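Side-chain contacts in FACT complex subunit SPT16 (Ashbya gossypii, PDB 6A8M), which probably acts within the FACT complex as a histone chaperone that reorganises nucleosomes, its N-terminal part having the fold of an M24 aminopeptidase: residues A418-L423 against K429-Y434; C299-R304 against C394-L399; E87-M92 against I102-S107; A18-F23 against N98-E103. All coordinates share one frame; numbering follows the deposited sequence.

Contact 1: A418-L423 against K429-Y434; sequences ADTVQL and KVLTNY
Thr432 reaches across from just past the end of hairpin strand 427-430 and ties two consecutive residues of the other strand, Asp419 and Thr420. At its root, Thr432 CB stands 3.5 Å from Asp419 OD1. The branches then part. Methyl CG2 lies crosswise on Thr420, 3.9 Å from Thr420 CB. Hydroxyl OG1, set between its own backbone N and carbonyl carbon (chi1 45°), donates to Asp419 OD1 over 2.6 Å, on the lone pair pointing away from the other carboxylate oxygen. The same OG1 accepts from Thr420 N at 3.0 Å, with 158° at the hydrogen.

This second bond stands in for a ladder rung. Gln422 and Lys429 form an antiparallel hydrogen-bonded pair, with Gln422 N 2.8 Å from Lys429 O. In return, Lys429 N lies 2.7 Å from Gln422 O. Val421 and Val430 follow as a non-hydrogen-bonded pair. At Thr420 only half the next rung survives, Leu431 N to Thr420 O at 2.8 Å. Past Leu431 the chain leaves the ladder, and the Thr432 hydroxyl takes the vacant N-H. Leu431 packs its CD1 against Thr420 CG2 and its CD2 against Gln422 CB (3.9 Å). The Thr420 hydroxyl turns to Asn301 O.

Asp419 is gripped further by Arg304 at OD1 and by Lys436 and Gln325 at OD2. With two cationic partners, a hydroxyl donor and little solvent, this buried carboxylate most likely remains ionised, and it joins the chain leaving the hairpin, through Thr432, to strand 412-424 and, through Arg304, to strand 298-308.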
loop_
_atom_site.group_PDB
_atom_site.type_symbol
_atom_site.label_atom_id
_atom_site.label_comp_id
_atom_site.label_asym_id
_atom_site.label_seq_id
_atom_site.Cartn_x
_atom_site.Cartn_y
_atom_site.Cartn_z
ATOM N N ALA A 418 7.278 -11.567 7.281
ATOM C CA ALA A 418 6.390 -10.408 7.249
ATOM C C ALA A 418 4.949 -10.848 7.440
ATOM O O ALA A 418 4.543 -11.907 6.967
ATOM C CB ALA A 418 6.531 -9.608 5.927
ATOM N N ASP A 419 4.168 -10.007 8.127
ATOM C CA ASP A 419 2.744 -10.234 8.295
ATOM C C ASP A 419 2.022 -8.898 8.279
ATOM O O ASP A 419 2.601 -7.853 8.591
ATOM C CB ASP A 419 2.431 -10.988 9.602
ATOM C CG ASP A 419 2.687 -12.478 9.472
ATOM O OD1 ASP A 419 1.910 -13.144 8.767
ATOM O OD2 ASP A 419 3.672 -12.974 10.051
ATOM N N THR A 420 0.738 -8.951 7.932
ATOM C CA THR A 420 -0.121 -7.772 7.949
ATOM C C THR A 420 -0.825 -7.684 9.300
ATOM O O THR A 420 -1.421 -8.661 9.760
ATOM C CB THR A 420 -1.116 -7.859 6.799
ATOM O OG1 THR A 420 -0.364 -7.973 5.578
ATOM C CG2 THR A 420 -2.019 -6.635 6.736
ATOM N N VAL A 421 -0.719 -6.532 9.952
ATOM C CA VAL A 421 -1.209 -6.362 11.319
ATOM C C VAL A 421 -2.126 -5.148 11.375
ATOM O O VAL A 421 -1.729 -4.049 10.973
ATOM C CB VAL A 421 -0.052 -6.189 12.321
ATOM C CG1 VAL A 421 -0.611 -6.026 13.749
ATOM C CG2 VAL A 421 0.945 -7.364 12.237
ATOM N N GLN A 422 -3.325 -5.342 11.903
ATOM C CA GLN A 422 -4.333 -4.307 12.036
ATOM C C GLN A 422 -4.425 -3.886 13.494
ATOM O O GLN A 422 -4.610 -4.730 14.367
ATOM C CB GLN A 422 -5.691 -4.831 11.570
ATOM C CG GLN A 422 -6.827 -3.870 11.814
ATOM C CD GLN A 422 -6.780 -2.680 10.868
ATOM O OE1 GLN A 422 -6.716 -2.842 9.645
ATOM N NE2 GLN A 422 -6.809 -1.479 11.427
ATOM N N LEU A 423 -4.322 -2.584 13.763
ATOM C CA LEU A 423 -4.619 -2.084 15.106
ATOM C C LEU A 423 -6.123 -1.983 15.257
ATOM O O LEU A 423 -6.770 -1.276 14.478
ATOM C CB LEU A 423 -3.985 -0.713 15.344
ATOM C CG LEU A 423 -2.558 -0.627 15.878
ATOM C CD1 LEU A 423 -2.447 -1.244 17.286
ATOM C CD2 LEU A 423 -1.620 -1.302 14.916
ATOM N N LYS A 429 -4.115 -7.117 15.614
ATOM C CA LYS A 429 -4.706 -8.353 15.113
ATOM C C LYS A 429 -3.947 -8.730 13.851
ATOM O O LYS A 429 -3.868 -7.927 12.912
ATOM C CB LYS A 429 -6.203 -8.164 14.833
ATOM C CG LYS A 429 -6.904 -9.324 14.133
ATOM C CD LYS A 429 -8.354 -8.932 13.782
ATOM C CE LYS A 429 -9.133 -10.078 13.156
ATOM N NZ LYS A 429 -10.572 -10.024 13.548
ATOM N N VAL A 430 -3.349 -9.919 13.842
ATOM C CA VAL A 430 -2.593 -10.370 12.673
ATOM C C VAL A 430 -3.580 -10.878 11.627
ATOM O O VAL A 430 -4.378 -11.785 11.894
ATOM C CB VAL A 430 -1.577 -11.453 13.063
ATOM C CG1 VAL A 430 -0.811 -11.958 11.849
ATOM C CG2 VAL A 430 -0.617 -10.928 14.154
ATOM N N LEU A 431 -3.553 -10.274 10.434
ATOM C CA LEU A 431 -4.530 -10.609 9.405
ATOM C C LEU A 431 -4.089 -11.758 8.505
ATOM O O LEU A 431 -4.944 -12.445 7.935
ATOM C CB LEU A 431 -4.830 -9.380 8.541
ATOM C CG LEU A 431 -5.324 -8.118 9.269
ATOM C CD1 LEU A 431 -5.743 -7.095 8.214
ATOM C CD2 LEU A 431 -6.499 -8.429 10.202
ATOM N N THR A 432 -2.785 -11.964 8.355
ATOM C CA THR A 432 -2.206 -13.039 7.547
ATOM C C THR A 432 -1.888 -14.195 8.492
ATOM O O THR A 432 -1.036 -14.062 9.382
ATOM C CB THR A 432 -0.946 -12.557 6.823
ATOM O OG1 THR A 432 -0.127 -11.822 7.742
ATOM C CG2 THR A 432 -1.292 -11.625 5.644
ATOM N N ASN A 433 -2.591 -15.320 8.321
ATOM C CA ASN A 433 -2.531 -16.432 9.258
ATOM C C ASN A 433 -1.904 -17.679 8.653
ATOM O O ASN A 433 -1.911 -18.730 9.296
ATOM C CB ASN A 433 -3.935 -16.730 9.805
ATOM C CG ASN A 433 -4.558 -15.509 10.472
ATOM O OD1 ASN A 433 -5.663 -15.067 10.117
ATOM N ND2 ASN A 433 -3.834 -14.937 11.432
ATOM N N TYR A 434 -1.300 -17.581 7.467
ATOM C CA TYR A 434 -0.539 -18.709 6.947
ATOM C C TYR A 434 0.567 -19.073 7.935
ATOM O O TYR A 434 1.175 -18.199 8.559
ATOM C CB TYR A 434 0.042 -18.391 5.563
ATOM C CG TYR A 434 0.793 -19.567 4.997
ATOM C CD1 TYR A 434 0.107 -20.687 4.509
ATOM C CD2 TYR A 434 2.178 -19.598 5.004
ATOM C CE1 TYR A 434 0.802 -21.789 4.015
ATOM C CE2 TYR A 434 2.868 -20.690 4.519
ATOM C CZ TYR A 434 2.184 -21.781 4.031
ATOM O OH TYR A 434 2.885 -22.875 3.558
#

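Contact 2: C299-R304 against C394-L399; sequences CSNISR and CFNISL
Asn301 and Asn396 face each other with CA atoms 6.2 Å apart, the nearest approach of two segments that share no backbone hydrogen bond, so side chains and a water bridge them. Both asparagines hold CG anti to the backbone N (chi1 -170° in Asn301), which sends each amide into the gap. Asn301 ND2 donates to Asn396 OD1 at 2.9 Å, but comes in from above the carbonyl plane rather than on a lone pair; the two amide planes stand 72° apart. Asn301 OD1 is bonded by the Tyr258 hydroxyl. In the pita-bread fold of M24 peptidases, curved strands such as these line the central pocket; here strand 412-424 bonds through its backbone to both 298-308 and 394-405, to the former by way of Ala418 and Ser303. A leucine in place of Asn396 would probably leave this N-H of Asn301 without its acceptor in a buried setting. A water sits beside the asparagine pair, accepting from Asn301 ND2 at 3.0 Å. It also bonds Ser303 OG (2.6 Å) and Ser398 OG (2.8 Å), one hydroxyl from each strand, so it spans a gap the serines do not close themselves. Ser303 OG has a further partner in Ser290 OG, on the neighbouring strand 285-295.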
loop_
_atom_site.group_PDB
_atom_site.type_symbol
_atom_site.label_atom_id
_atom_site.label_comp_id
_atom_site.label_asym_id
_atom_site.label_seq_id
_atom_site.Cartn_x
_atom_site.Cartn_y
_atom_site.Cartn_z
ATOM N N CYS A 299 -3.997 -3.093 0.105
ATOM C CA CYS A 299 -2.824 -3.962 0.074
ATOM C C CYS A 299 -2.629 -4.747 1.365
ATOM O O CYS A 299 -2.881 -4.251 2.468
ATOM C CB CYS A 299 -1.559 -3.149 -0.158
ATOM S SG CYS A 299 -1.555 -2.241 -1.712
ATOM N N SER A 300 -2.099 -5.961 1.206
ATOM C CA SER A 300 -1.594 -6.794 2.293
ATOM C C SER A 300 -0.250 -7.372 1.856
ATOM O O SER A 300 0.158 -7.269 0.688
ATOM C CB SER A 300 -2.573 -7.918 2.673
ATOM O OG SER A 300 -2.818 -8.762 1.555
ATOM N N ASN A 301 0.453 -7.972 2.812
ATOM C CA ASN A 301 1.802 -8.468 2.568
ATOM C C ASN A 301 2.043 -9.652 3.486
ATOM O O ASN A 301 1.582 -9.648 4.630
ATOM C CB ASN A 301 2.873 -7.391 2.832
ATOM C CG ASN A 301 4.229 -7.822 2.356
ATOM O OD1 ASN A 301 4.358 -8.228 1.206
ATOM N ND2 ASN A 301 5.240 -7.793 3.245
ATOM N N ILE A 302 2.759 -10.659 2.980
ATOM C CA ILE A 302 3.202 -11.789 3.798
ATOM C C ILE A 302 4.562 -12.223 3.274
ATOM O O ILE A 302 4.772 -12.282 2.062
ATOM C CB ILE A 302 2.204 -12.968 3.779
ATOM C CG1 ILE A 302 2.640 -14.056 4.786
ATOM C CG2 ILE A 302 1.983 -13.534 2.345
ATOM C CD1 ILE A 302 1.588 -15.178 4.991
ATOM N N SER A 303 5.493 -12.493 4.187
ATOM C CA SER A 303 6.800 -13.029 3.817
ATOM C C SER A 303 7.096 -14.205 4.725
ATOM O O SER A 303 6.850 -14.144 5.932
ATOM C CB SER A 303 7.942 -12.006 3.935
ATOM O OG SER A 303 7.812 -10.970 2.978
ATOM N N ARG A 304 7.645 -15.258 4.147
ATOM C CA ARG A 304 8.003 -16.441 4.920
ATOM C C ARG A 304 9.412 -16.850 4.532
ATOM O O ARG A 304 9.892 -16.549 3.426
ATOM C CB ARG A 304 7.033 -17.613 4.663
ATOM C CG ARG A 304 5.613 -17.319 5.130
ATOM C CD ARG A 304 5.588 -17.254 6.644
ATOM N NE ARG A 304 4.259 -17.108 7.245
ATOM C CZ ARG A 304 3.788 -15.940 7.681
ATOM N NH1 ARG A 304 4.518 -14.823 7.517
ATOM N NH2 ARG A 304 2.599 -15.878 8.280
ATOM N N CYS A 394 -3.092 0.056 9.853
ATOM C CA CYS A 394 -2.717 -1.268 9.384
ATOM C C CYS A 394 -1.255 -1.229 8.976
ATOM O O CYS A 394 -0.849 -0.335 8.228
ATOM C CB CYS A 394 -3.579 -1.687 8.193
ATOM S SG CYS A 394 -3.260 -3.369 7.614
ATOM N N PHE A 395 -0.475 -2.204 9.445
ATOM C CA PHE A 395 0.954 -2.235 9.144
ATOM C C PHE A 395 1.346 -3.486 8.376
ATOM O O PHE A 395 0.774 -4.572 8.543
ATOM C CB PHE A 395 1.804 -2.157 10.434
ATOM C CG PHE A 395 1.659 -0.862 11.148
ATOM C CD1 PHE A 395 2.507 0.201 10.853
ATOM C CD2 PHE A 395 0.629 -0.685 12.059
ATOM C CE1 PHE A 395 2.342 1.421 11.486
ATOM C CE2 PHE A 395 0.468 0.527 12.705
ATOM C CZ PHE A 395 1.324 1.579 12.403
ATOM N N ASN A 396 2.348 -3.300 7.513
ATOM C CA ASN A 396 3.200 -4.374 7.014
ATOM C C ASN A 396 4.377 -4.468 7.980
ATOM O O ASN A 396 5.250 -3.603 7.976
ATOM C CB ASN A 396 3.642 -4.035 5.596
ATOM C CG ASN A 396 4.679 -4.985 5.051
ATOM O OD1 ASN A 396 4.827 -6.098 5.540
ATOM N ND2 ASN A 396 5.383 -4.549 4.006
ATOM N N ILE A 397 4.373 -5.474 8.852
ATOM C CA ILE A 397 5.488 -5.687 9.772
ATOM C C ILE A 397 6.403 -6.688 9.086
ATOM O O ILE A 397 6.071 -7.876 8.990
ATOM C CB ILE A 397 5.006 -6.197 11.141
ATOM C CG1 ILE A 397 3.997 -5.225 11.757
ATOM C CG2 ILE A 397 6.177 -6.431 12.085
ATOM C CD1 ILE A 397 4.597 -3.843 12.069
ATOM N N SER A 398 7.542 -6.201 8.579
ATOM C CA SER A 398 8.411 -6.999 7.719
ATOM C C SER A 398 9.825 -6.858 8.249
ATOM O O SER A 398 10.348 -5.740 8.345
ATOM C CB SER A 398 8.336 -6.520 6.263
ATOM O OG SER A 398 9.365 -7.125 5.482
ATOM N N LEU A 399 10.449 -7.972 8.585
ATOM C CA LEU A 399 11.801 -7.885 9.099
ATOM C C LEU A 399 12.685 -8.930 8.457
ATOM O O LEU A 399 12.234 -9.988 8.030
ATOM C CB LEU A 399 11.871 -8.016 10.608
ATOM C CG LEU A 399 10.896 -8.916 11.342
ATOM C CD1 LEU A 399 11.522 -9.421 12.609
ATOM C CD2 LEU A 399 9.675 -8.115 11.692
HETATM O O HOH W 1 8.193 -8.424 3.249
#

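Contact 3: E87-M92 against I102-S107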
loop_
_atom_site.group_PDB
_atom_site.type_symbol
_atom_site.label_atom_id
_atom_site.label_comp_id
_atom_site.label_asym_id
_atom_site.label_seq_id
_atom_site.Cartn_x
_atom_site.Cartn_y
_atom_site.Cartn_z
ATOM N N GLU A 87 -26.034 12.488 -8.873
ATOM C CA GLU A 87 -27.084 12.338 -7.868
ATOM C C GLU A 87 -26.529 12.468 -6.454
ATOM O O GLU A 87 -27.124 13.152 -5.615
ATOM C CB GLU A 87 -27.798 11.005 -8.036
ATOM C CG GLU A 87 -28.772 10.748 -6.931
ATOM C CD GLU A 87 -29.735 9.630 -7.249
ATOM O OE1 GLU A 87 -30.396 9.154 -6.298
ATOM O OE2 GLU A 87 -29.836 9.240 -8.439
ATOM N N GLY A 88 -25.385 11.842 -6.172
ATOM C CA GLY A 88 -24.833 11.919 -4.825
ATOM C C GLY A 88 -24.335 13.310 -4.482
ATOM O O GLY A 88 -24.467 13.768 -3.344
ATOM N N VAL A 89 -23.752 13.997 -5.465
ATOM C CA VAL A 89 -23.297 15.368 -5.269
ATOM C C VAL A 89 -24.466 16.305 -5.007
ATOM O O VAL A 89 -24.389 17.180 -4.136
ATOM C CB VAL A 89 -22.469 15.818 -6.485
ATOM C CG1 VAL A 89 -22.263 17.328 -6.463
ATOM C CG2 VAL A 89 -21.138 15.063 -6.505
ATOM N N ALA A 90 -25.568 16.149 -5.754
ATOM C CA ALA A 90 -26.721 17.014 -5.538
ATOM C C ALA A 90 -27.282 16.814 -4.139
ATOM O O ALA A 90 -27.667 17.780 -3.473
ATOM C CB ALA A 90 -27.805 16.746 -6.587
ATOM N N GLN A 91 -27.327 15.562 -3.678
ATOM C CA GLN A 91 -27.803 15.272 -2.331
ATOM C C GLN A 91 -26.868 15.856 -1.281
ATOM O O GLN A 91 -27.322 16.457 -0.302
ATOM C CB GLN A 91 -27.950 13.763 -2.146
ATOM C CG GLN A 91 -28.148 13.309 -0.706
ATOM C CD GLN A 91 -28.593 11.855 -0.616
ATOM O OE1 GLN A 91 -28.914 11.230 -1.632
ATOM N NE2 GLN A 91 -28.615 11.311 0.600
ATOM N N MET A 92 -25.555 15.675 -1.465
ATOM C CA MET A 92 -24.595 16.260 -0.542
ATOM C C MET A 92 -24.707 17.779 -0.537
ATOM O O MET A 92 -24.718 18.403 0.527
ATOM C CB MET A 92 -23.187 15.811 -0.920
ATOM C CG MET A 92 -22.125 16.098 0.128
ATOM S SD MET A 92 -20.564 15.291 -0.281
ATOM C CE MET A 92 -21.164 13.880 -1.163
ATOM N N ILE A 102 -20.092 21.332 -3.887
ATOM C CA ILE A 102 -19.349 20.622 -4.928
ATOM C C ILE A 102 -19.905 21.042 -6.276
ATOM O O ILE A 102 -21.121 21.001 -6.489
ATOM C CB ILE A 102 -19.468 19.102 -4.751
ATOM C CG1 ILE A 102 -18.916 18.651 -3.400
ATOM C CG2 ILE A 102 -18.772 18.354 -5.902
ATOM C CD1 ILE A 102 -19.272 17.194 -3.087
ATOM N N GLU A 103 -19.021 21.429 -7.194
ATOM C CA GLU A 103 -19.403 21.754 -8.562
ATOM C C GLU A 103 -18.803 20.729 -9.510
ATOM O O GLU A 103 -17.598 20.468 -9.463
ATOM C CB GLU A 103 -18.930 23.159 -8.950
ATOM C CG GLU A 103 -19.368 24.224 -7.983
ATOM C CD GLU A 103 -18.960 25.608 -8.412
ATOM O OE1 GLU A 103 -19.041 26.532 -7.574
ATOM O OE2 GLU A 103 -18.564 25.780 -9.581
ATOM N N LEU A 104 -19.645 20.143 -10.360
ATOM C CA LEU A 104 -19.192 19.253 -11.422
ATOM C C LEU A 104 -19.130 20.074 -12.703
ATOM O O LEU A 104 -20.168 20.476 -13.242
ATOM C CB LEU A 104 -20.140 18.063 -11.574
ATOM C CG LEU A 104 -20.375 17.319 -10.267
ATOM C CD1 LEU A 104 -21.420 16.218 -10.420
ATOM C CD2 LEU A 104 -19.064 16.737 -9.803
ATOM N N TRP A 105 -17.921 20.339 -13.179
ATOM C CA TRP A 105 -17.723 20.962 -14.484
ATOM C C TRP A 105 -17.495 19.860 -15.518
ATOM O O TRP A 105 -16.552 19.071 -15.397
ATOM C CB TRP A 105 -16.530 21.916 -14.451
ATOM C CG TRP A 105 -16.616 23.051 -13.444
ATOM C CD1 TRP A 105 -17.666 23.361 -12.615
ATOM C CD2 TRP A 105 -15.590 24.003 -13.158
ATOM N NE1 TRP A 105 -17.349 24.455 -11.826
ATOM C CE2 TRP A 105 -16.080 24.866 -12.142
ATOM C CE3 TRP A 105 -14.296 24.205 -13.650
ATOM C CZ2 TRP A 105 -15.325 25.921 -11.634
ATOM C CZ3 TRP A 105 -13.551 25.252 -13.141
ATOM C CH2 TRP A 105 -14.059 26.092 -12.139
ATOM N N GLN A 106 -18.344 19.806 -16.540
ATOM C CA GLN A 106 -18.252 18.746 -17.533
ATOM C C GLN A 106 -17.155 19.093 -18.539
ATOM O O GLN A 106 -17.198 20.156 -19.152
ATOM C CB GLN A 106 -19.605 18.591 -18.212
ATOM C CG GLN A 106 -19.770 17.426 -19.142
ATOM C CD GLN A 106 -21.196 17.350 -19.669
ATOM O OE1 GLN A 106 -21.475 17.724 -20.814
ATOM N NE2 GLN A 106 -22.110 16.886 -18.824
ATOM N N SER A 107 -16.161 18.223 -18.677
ATOM C CA SER A 107 -15.109 18.422 -19.661
ATOM C C SER A 107 -15.621 18.090 -21.064
ATOM O O SER A 107 -16.717 17.558 -21.255
ATOM C CB SER A 107 -13.897 17.557 -19.329
ATOM O OG SER A 107 -14.178 16.177 -19.534
#
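Val89 meets Ile102 and Leu104, and Met92 meets Ile102, where a helix lies over a strand running nearly opposite to it (axes 8.9 Å apart, 150° between directions). Every contact across is apolar. Val89 straddles two strand residues: CG1 presses on Ile102 CG2 at 3.7 Å, while CG2 meets Leu104 CD1 tip to tip at 4.1 Å. Met92, almost one helical turn on, leaves the helix extended (chi1 -167°) and lays SD against Ile102 CD1 at 3.6 Å, so Ile102 is touched on both of its branches. An alanine in place of Val89 would probably open a gap over Ile102 and Leu104, as both methyls that fill it would go.

Polar bonds lie to the side of this interface. Asn93 OD1, just beyond Met92, accepts from Ile102 N. On the strand's other face Trp105 NE1 donates to Glu103 OE2 (2.9 Å) in the indole plane, and Glu103 also pairs with Arg124 of helix 113-128.

Strand 72-77, helix 79-95 and strand 101-106 thus form a beta-alpha-beta crossover, the helix packed by its apolar side on the edge strand it leads into, as in the layered alpha/beta fold of the SPT16 N-terminal lobe.

Contact 4: A18-F23 against N98-E103; sequences ALRDRF and NTFKIE
Arg20 lays its aliphatic root against the Phe100 ring. The closest touch is Arg20 CG to Phe100 CE1 at 3.5 Å, approaching the ring obliquely, with Arg20 CB 4.1 Å from the same CE1. The two side chains slide past each other in opposite directions. Farther out, Phe100 CD1 sits over one face of the guanidinium near its rim, 4.0 Å from Arg20 NH1; the two planes are inclined by 55°, so the groups do not stack. Thr99 O lies 3.9 Å from Arg20 NH1, too far for a hydrogen bond.

Two bonds fix the head of the arginine. Its chain starts with CG anti to the backbone N (chi1 -170°) and then bends at chi2 and chi3, bringing Arg20 NE to Asp21 OD1 in a salt bridge of 3.0 Å. NH1 bonds Lys70 O, in the turn between strands 64-68 and 72-77. The cation is thus paired with its sequence neighbour and bonded to that turn, while CB and CG pack on the ring.

Leu16 and Leu17, on Arg20's own helix 9-22, also touch Phe100. Thr99 OG1 bonds Leu96 O, back toward the end of helix 79-95; Lys101 then joins Glu71 and Cys73 by backbone bonds. On the helix side, Leu19 touches Leu33 of strand 32-37 and Leu170 of helix 167-174. Helix 9-22 thus packs across one face of the six-stranded mixed sheet, with Phe100, leading into edge strand 101-106, packed against it, an alpha/beta arrangement consistent with the creatinase-like N-terminal lobe.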
loop_
_atom_site.group_PDB
_atom_site.type_symbol
_atom_site.label_atom_id
_atom_site.label_comp_id
_atom_site.label_asym_id
_atom_site.label_seq_id
_atom_site.Cartn_x
_atom_site.Cartn_y
_atom_site.Cartn_z
ATOM N N ALA A 18 -13.338 15.294 5.550
ATOM C CA ALA A 18 -12.115 15.165 6.350
ATOM C C ALA A 18 -10.935 15.848 5.675
ATOM O O ALA A 18 -10.141 16.528 6.335
ATOM C CB ALA A 18 -11.793 13.696 6.615
ATOM N N LEU A 19 -10.825 15.704 4.349
ATOM C CA LEU A 19 -9.759 16.365 3.597
ATOM C C LEU A 19 -9.895 17.879 3.650
ATOM O O LEU A 19 -8.908 18.599 3.843
ATOM C CB LEU A 19 -9.788 15.876 2.147
ATOM C CG LEU A 19 -8.822 16.507 1.151
ATOM C CD1 LEU A 19 -7.363 16.258 1.531
ATOM C CD2 LEU A 19 -9.116 15.938 -0.230
ATOM N N ARG A 20 -11.117 18.382 3.464
ATOM C CA ARG A 20 -11.380 19.808 3.617
ATOM C C ARG A 20 -10.951 20.294 4.995
ATOM O O ARG A 20 -10.262 21.310 5.123
ATOM C CB ARG A 20 -12.872 20.075 3.396
ATOM C CG ARG A 20 -13.257 21.535 3.292
ATOM C CD ARG A 20 -13.586 22.131 4.628
ATOM N NE ARG A 20 -14.706 21.446 5.261
ATOM C CZ ARG A 20 -15.902 21.997 5.458
ATOM N NH1 ARG A 20 -16.134 23.247 5.066
ATOM N NH2 ARG A 20 -16.863 21.299 6.053
ATOM N N ASP A 21 -11.352 19.570 6.039
ATOM C CA ASP A 21 -11.052 20.008 7.400
ATOM C C ASP A 21 -9.553 20.047 7.664
ATOM O O ASP A 21 -9.062 20.959 8.338
ATOM C CB ASP A 21 -11.752 19.094 8.402
ATOM C CG ASP A 21 -13.251 19.249 8.359
ATOM O OD1 ASP A 21 -13.704 20.298 7.856
ATOM O OD2 ASP A 21 -13.965 18.335 8.811
ATOM N N ARG A 22 -8.802 19.094 7.107
ATOM C CA ARG A 22 -7.422 18.894 7.533
ATOM C C ARG A 22 -6.393 19.620 6.679
ATOM O O ARG A 22 -5.315 19.955 7.193
ATOM C CB ARG A 22 -7.089 17.397 7.555
ATOM C CG ARG A 22 -5.803 17.055 8.301
ATOM C CD ARG A 22 -6.067 16.822 9.785
ATOM N NE ARG A 22 -6.586 15.473 10.027
ATOM C CZ ARG A 22 -5.828 14.377 10.089
ATOM N NH1 ARG A 22 -6.383 13.188 10.315
ATOM N NH2 ARG A 22 -4.513 14.463 9.930
ATOM N N PHE A 23 -6.685 19.903 5.394
ATOM C CA PHE A 23 -5.598 20.351 4.530
ATOM C C PHE A 23 -5.004 21.722 4.885
ATOM O O PHE A 23 -3.799 21.900 4.689
ATOM C CB PHE A 23 -6.013 20.285 3.037
ATOM C CG PHE A 23 -6.768 21.493 2.508
ATOM C CD1 PHE A 23 -6.115 22.695 2.226
ATOM C CD2 PHE A 23 -8.121 21.406 2.224
ATOM C CE1 PHE A 23 -6.793 23.790 1.732
ATOM C CE2 PHE A 23 -8.817 22.511 1.732
ATOM C CZ PHE A 23 -8.153 23.701 1.477
ATOM N N ASN A 98 -25.028 25.624 3.174
ATOM C CA ASN A 98 -24.403 26.828 3.710
ATOM C C ASN A 98 -22.998 26.564 4.253
ATOM O O ASN A 98 -22.528 27.270 5.147
ATOM C CB ASN A 98 -25.289 27.449 4.789
ATOM N N THR A 99 -22.307 25.562 3.720
ATOM C CA THR A 99 -20.985 25.224 4.235
ATOM C C THR A 99 -20.034 24.793 3.125
ATOM O O THR A 99 -18.875 25.220 3.094
ATOM C CB THR A 99 -21.081 24.112 5.281
ATOM O OG1 THR A 99 -21.966 23.086 4.815
ATOM C CG2 THR A 99 -21.590 24.644 6.618
ATOM N N PHE A 100 -20.515 23.963 2.204
ATOM C CA PHE A 100 -19.623 23.279 1.280
ATOM C C PHE A 100 -20.400 22.927 0.022
ATOM O O PHE A 100 -21.440 22.265 0.102
ATOM C CB PHE A 100 -19.054 22.022 1.937
ATOM C CG PHE A 100 -17.920 21.402 1.196
ATOM C CD1 PHE A 100 -16.644 21.933 1.288
ATOM C CD2 PHE A 100 -18.111 20.263 0.438
ATOM C CE1 PHE A 100 -15.592 21.357 0.628
ATOM C CE2 PHE A 100 -17.047 19.678 -0.234
ATOM C CZ PHE A 100 -15.785 20.224 -0.132
ATOM N N LYS A 101 -19.892 23.346 -1.133
ATOM C CA LYS A 101 -20.603 23.171 -2.394
ATOM C C LYS A 101 -19.684 22.498 -3.399
ATOM O O LYS A 101 -18.627 23.043 -3.736
ATOM C CB LYS A 101 -21.085 24.519 -2.931
ATOM C CG LYS A 101 -21.910 24.423 -4.198
ATOM C CD LYS A 101 -22.056 25.787 -4.851
ATOM C CE LYS A 101 -23.059 25.721 -5.979
ATOM N NZ LYS A 101 -22.932 24.423 -6.706
ATOM N N ILE A 102 -20.092 21.332 -3.887
ATOM C CA ILE A 102 -19.349 20.622 -4.928
ATOM C C ILE A 102 -19.905 21.042 -6.276
ATOM O O ILE A 102 -21.121 21.001 -6.489
ATOM C CB ILE A 102 -19.468 19.102 -4.751
ATOM C CG1 ILE A 102 -18.916 18.651 -3.400
ATOM C CG2 ILE A 102 -18.772 18.354 -5.902
ATOM C CD1 ILE A 102 -19.272 17.194 -3.087
ATOM N N GLU A 103 -19.021 21.429 -7.194
ATOM C CA GLU A 103 -19.403 21.754 -8.562
ATOM C C GLU A 103 -18.803 20.729 -9.510
ATOM O O GLU A 103 -17.598 20.468 -9.463
ATOM C CB GLU A 103 -18.930 23.159 -8.950
ATOM C CG GLU A 103 -19.368 24.224 -7.983
ATOM C CD GLU A 103 -18.960 25.608 -8.412
ATOM O OE1 GLU A 103 -19.041 26.532 -7.574
ATOM O OE2 GLU A 103 -18.564 25.780 -9.581
#

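Along the chain the helix of contact 4 comes first, then contact 3, whose strand 101-106 contact 4 shares; contacts 2 and 1 follow in series. Contacts 3 and 4 lie in the N-terminal lobe, with centres about 13 Å apart, where helices 9-22 and 79-95 both pack on that edge strand. Contacts 1 and 2, with centres about 7 Å apart, meet in the peptidase-like M24 part: strands 394-405 and 412-424 are neighbours in one antiparallel sheet, and the Val421 and Phe395 backbones bond where the two contacts meet. The two pairs stand 34 to 39 Å apart between centres, without touching, so the N-terminal lobe and the peptidase-like part each have their own packing.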